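Local coordinates for lipid binding protein (Grifola frondosa, PDB 5H0Q) that binds lipid membranes, probably by recognising domains in which sphingomyelin and cholesterol occur together, at residues E79-E91 / V101-G113. Sequence-based numbering, arbitrary orientation.
Sequences ESFRGHFGAHTRE and VFIHTKSAGAAVG
A short antiparallel ladder at the margin of a beta-sandwich joins strand 84-85 to strand 99-105, just after the chain turns at Phe-81 from one sheet to the other. His-84 and Thr-105 form the hydrogen-bonded pair: His-84 N gives to Thr-105 O (2.8 Å), and Thr-105 N returns a bond to His-84 O. Gly-86 N adds one to Ile-103 O at 3.1 Å.

The side chain of His-104 points between the two sheets. With CG anti to the backbone N (chi1 -165°), its ring extends beneath strand 84-85, and the carbonyl oxygen of His-84 lies over one ring face. Its rim is used by several neighbours: NE2 shares a hydrogen bond with Ser-80 OG (2.9 Å), on the opposite sheet, and ND1 bonds Ser-114 OG. CD2 presses onto the centre of the Phe-85 ring in an edge-to-face contact, planes 84° apart. Beyond it, Phe-85 CE1 meets Phe-102 CE1 at 3.7 Å, and the guanidinium of Arg-90, salt-bridged to Glu-78, lies with one face over Phe-85 CB.

Gly-83 suits the turn into the strand: its backbone angles disfavour a side chain, and a CB would collide with Thr-105 O, which lies 3.1 Å from Gly-83 CA. On the other side of the ladder, the His-84 ring takes Thr-105 OG1 over one face, while that hydroxyl donates to Lys-106 O. Arg-82 lays its CD against Val-112 CG1 and carries its charge onward to Asp-168.

Histidine suits position 104 because its flat aromatic ring offers a C-H edge to the Phe-85 face and a face to the His-84 carbonyl, while its two nitrogens each meet a serine hydroxyl. Both ring nitrogens are satisfied although the residue is buried, and the hydroxyl partners fix the ring's rotation while tying the two sheets together.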
# COMPACT_ATOMS: atom_id res chain seq x y z
N GLU A 79 -0.48 11.90 -2.84
CA GLU A 79 -0.94 12.78 -3.90
C GLU A 79 -2.30 12.32 -4.42
O GLU A 79 -2.47 11.13 -4.71
CB GLU A 79 0.09 12.81 -5.03
CG GLU A 79 -0.22 13.75 -6.17
CD GLU A 79 -0.10 15.23 -5.80
OE1 GLU A 79 0.49 15.56 -4.75
OE2 GLU A 79 -0.59 16.08 -6.58
N SER A 80 -3.25 13.25 -4.51
CA SER A 80 -4.54 13.03 -5.17
C SER A 80 -4.46 13.56 -6.60
O SER A 80 -4.28 14.76 -6.80
CB SER A 80 -5.68 13.74 -4.46
OG SER A 80 -5.86 13.25 -3.15
N PHE A 81 -4.66 12.67 -7.56
CA PHE A 81 -4.80 13.12 -8.94
C PHE A 81 -6.25 13.43 -9.29
O PHE A 81 -6.52 14.42 -9.98
CB PHE A 81 -4.26 12.05 -9.90
CG PHE A 81 -2.83 11.66 -9.63
CD1 PHE A 81 -1.82 12.59 -9.73
CD2 PHE A 81 -2.50 10.36 -9.31
CE1 PHE A 81 -0.51 12.23 -9.49
CE2 PHE A 81 -1.20 9.99 -9.07
CZ PHE A 81 -0.20 10.93 -9.17
N ARG A 82 -7.18 12.60 -8.81
CA ARG A 82 -8.61 12.87 -8.90
C ARG A 82 -9.20 12.43 -7.57
O ARG A 82 -8.91 11.34 -7.11
CB ARG A 82 -9.26 12.09 -10.04
CG ARG A 82 -8.65 12.34 -11.37
CD ARG A 82 -9.29 11.50 -12.46
NE ARG A 82 -8.59 11.71 -13.72
CZ ARG A 82 -7.81 10.82 -14.32
NH1 ARG A 82 -7.64 9.61 -13.83
NH2 ARG A 82 -7.20 11.14 -15.44
N GLY A 83 -10.01 13.29 -6.96
CA GLY A 83 -10.62 12.95 -5.69
C GLY A 83 -9.79 13.43 -4.51
O GLY A 83 -9.00 14.37 -4.62
N HIS A 84 -9.98 12.76 -3.38
CA HIS A 84 -9.36 13.21 -2.15
C HIS A 84 -9.31 12.06 -1.16
O HIS A 84 -10.07 11.08 -1.27
CB HIS A 84 -10.07 14.43 -1.55
CG HIS A 84 -11.47 14.16 -1.08
ND1 HIS A 84 -12.54 14.05 -1.94
CD2 HIS A 84 -11.97 14.01 0.17
CE1 HIS A 84 -13.64 13.84 -1.24
NE2 HIS A 84 -13.32 13.81 0.04
N PHE A 85 -8.40 12.18 -0.21
CA PHE A 85 -8.29 11.23 0.88
C PHE A 85 -9.42 11.43 1.89
O PHE A 85 -10.04 12.49 1.96
CB PHE A 85 -6.94 11.39 1.58
CG PHE A 85 -5.78 10.87 0.78
CD1 PHE A 85 -5.41 9.54 0.87
CD2 PHE A 85 -5.10 11.69 -0.12
CE1 PHE A 85 -4.36 9.04 0.12
CE2 PHE A 85 -4.05 11.19 -0.89
CZ PHE A 85 -3.67 9.87 -0.76
N GLY A 86 -9.69 10.38 2.65
CA GLY A 86 -10.62 10.48 3.75
C GLY A 86 -10.14 11.45 4.80
O GLY A 86 -9.00 11.92 4.81
N ALA A 87 -11.04 11.75 5.73
CA ALA A 87 -10.77 12.76 6.76
C ALA A 87 -9.67 12.30 7.71
O ALA A 87 -8.84 13.12 8.14
CB ALA A 87 -12.05 13.07 7.53
N HIS A 88 -9.64 11.02 8.06
CA HIS A 88 -8.66 10.55 9.03
C HIS A 88 -7.25 10.63 8.47
O HIS A 88 -7.01 10.28 7.31
CB HIS A 88 -8.98 9.11 9.45
CG HIS A 88 -9.95 9.01 10.59
ND1 HIS A 88 -11.11 9.76 10.65
CD2 HIS A 88 -9.92 8.27 11.72
CE1 HIS A 88 -11.76 9.47 11.77
NE2 HIS A 88 -11.06 8.57 12.44
N THR A 89 -6.33 11.12 9.29
CA THR A 89 -4.95 11.26 8.87
C THR A 89 -4.32 9.90 8.60
O THR A 89 -4.61 8.92 9.30
CB THR A 89 -4.14 12.01 9.93
OG1 THR A 89 -2.79 12.15 9.49
CG2 THR A 89 -4.17 11.25 11.27
N ARG A 90 -3.46 9.84 7.59
CA ARG A 90 -2.75 8.62 7.28
C ARG A 90 -1.61 8.38 8.28
O ARG A 90 -1.09 9.31 8.90
CB ARG A 90 -2.19 8.66 5.85
CG ARG A 90 -3.22 8.44 4.72
CD ARG A 90 -3.68 9.75 4.07
NE ARG A 90 -4.91 10.25 4.65
CZ ARG A 90 -5.33 11.51 4.55
NH1 ARG A 90 -4.60 12.40 3.89
NH2 ARG A 90 -6.47 11.87 5.12
N GLU A 91 -1.24 7.12 8.44
CA GLU A 91 -0.15 6.76 9.33
C GLU A 91 1.18 7.08 8.66
O GLU A 91 1.39 6.77 7.49
CB GLU A 91 -0.22 5.28 9.71
CG GLU A 91 -1.36 4.97 10.67
CD GLU A 91 -1.14 5.57 12.04
OE1 GLU A 91 0.03 5.75 12.44
OE2 GLU A 91 -2.15 5.88 12.72
N VAL A 101 -4.76 1.14 6.85
CA VAL A 101 -5.96 1.16 6.02
C VAL A 101 -6.39 2.60 5.85
O VAL A 101 -6.40 3.38 6.81
CB VAL A 101 -7.10 0.33 6.64
CG1 VAL A 101 -8.36 0.42 5.78
CG2 VAL A 101 -6.65 -1.11 6.80
N PHE A 102 -6.80 2.96 4.64
CA PHE A 102 -7.37 4.27 4.42
C PHE A 102 -8.31 4.22 3.22
O PHE A 102 -8.30 3.26 2.44
CB PHE A 102 -6.26 5.32 4.19
CG PHE A 102 -5.41 5.09 2.96
CD1 PHE A 102 -5.79 5.60 1.73
CD2 PHE A 102 -4.23 4.39 3.04
CE1 PHE A 102 -5.02 5.38 0.60
CE2 PHE A 102 -3.44 4.19 1.92
CZ PHE A 102 -3.84 4.69 0.70
N ILE A 103 -9.13 5.26 3.10
CA ILE A 103 -10.01 5.41 1.96
C ILE A 103 -9.53 6.58 1.12
O ILE A 103 -9.01 7.58 1.63
CB ILE A 103 -11.48 5.58 2.42
CG1 ILE A 103 -12.42 5.60 1.21
CG2 ILE A 103 -11.68 6.84 3.23
CD1 ILE A 103 -13.89 5.58 1.56
N HIS A 104 -9.73 6.46 -0.17
CA HIS A 104 -9.61 7.58 -1.09
C HIS A 104 -10.85 7.57 -1.97
O HIS A 104 -11.23 6.52 -2.47
CB HIS A 104 -8.33 7.46 -1.94
CG HIS A 104 -7.96 8.71 -2.65
ND1 HIS A 104 -8.43 9.03 -3.90
CD2 HIS A 104 -7.16 9.74 -2.28
CE1 HIS A 104 -7.91 10.19 -4.28
NE2 HIS A 104 -7.15 10.65 -3.31
N THR A 105 -11.48 8.72 -2.13
CA THR A 105 -12.76 8.79 -2.83
C THR A 105 -12.72 9.83 -3.93
O THR A 105 -11.87 10.72 -3.93
CB THR A 105 -13.93 9.15 -1.89
OG1 THR A 105 -13.90 10.55 -1.58
CG2 THR A 105 -13.86 8.36 -0.63
N LYS A 106 -13.67 9.72 -4.84
CA LYS A 106 -13.87 10.76 -5.83
C LYS A 106 -14.29 12.05 -5.11
O LYS A 106 -14.65 12.05 -3.93
CB LYS A 106 -14.92 10.35 -6.84
CG LYS A 106 -16.35 10.33 -6.26
CD LYS A 106 -17.37 9.94 -7.33
CE LYS A 106 -18.80 10.19 -6.87
NZ LYS A 106 -19.05 11.63 -6.70
N SER A 107 -14.27 13.13 -5.87
CA SER A 107 -14.72 14.40 -5.33
C SER A 107 -16.23 14.36 -5.14
O SER A 107 -16.95 13.80 -5.95
CB SER A 107 -14.34 15.54 -6.26
OG SER A 107 -12.93 15.62 -6.41
N ALA A 108 -16.69 14.98 -4.06
CA ALA A 108 -18.11 15.00 -3.75
C ALA A 108 -18.91 15.54 -4.92
O ALA A 108 -18.58 16.58 -5.52
CB ALA A 108 -18.34 15.85 -2.50
N GLY A 109 -19.93 14.79 -5.31
CA GLY A 109 -20.84 15.24 -6.34
C GLY A 109 -20.34 15.13 -7.75
O GLY A 109 -21.09 15.42 -8.68
N ALA A 110 -19.08 14.73 -7.96
CA ALA A 110 -18.48 14.82 -9.26
C ALA A 110 -18.62 13.51 -10.03
O ALA A 110 -18.46 12.43 -9.47
CB ALA A 110 -16.99 15.18 -9.14
N ALA A 111 -18.83 13.65 -11.33
CA ALA A 111 -18.79 12.53 -12.27
C ALA A 111 -17.35 12.25 -12.70
O ALA A 111 -17.00 12.26 -13.88
CB ALA A 111 -19.69 12.85 -13.46
N VAL A 112 -16.53 11.99 -11.70
CA VAL A 112 -15.10 11.75 -11.85
C VAL A 112 -14.75 10.65 -10.86
O VAL A 112 -15.46 10.44 -9.88
CB VAL A 112 -14.29 13.03 -11.59
CG1 VAL A 112 -12.80 12.77 -11.71
CG2 VAL A 112 -14.74 14.13 -12.55
N GLY A 113 -13.66 9.93 -11.13
CA GLY A 113 -13.26 8.81 -10.30
C GLY A 113 -12.25 9.16 -9.23
O GLY A 113 -12.08 10.32 -8.84
O HOH W 1 -11.47 15.35 -9.05
O HOH W 2 -5.25 5.91 7.94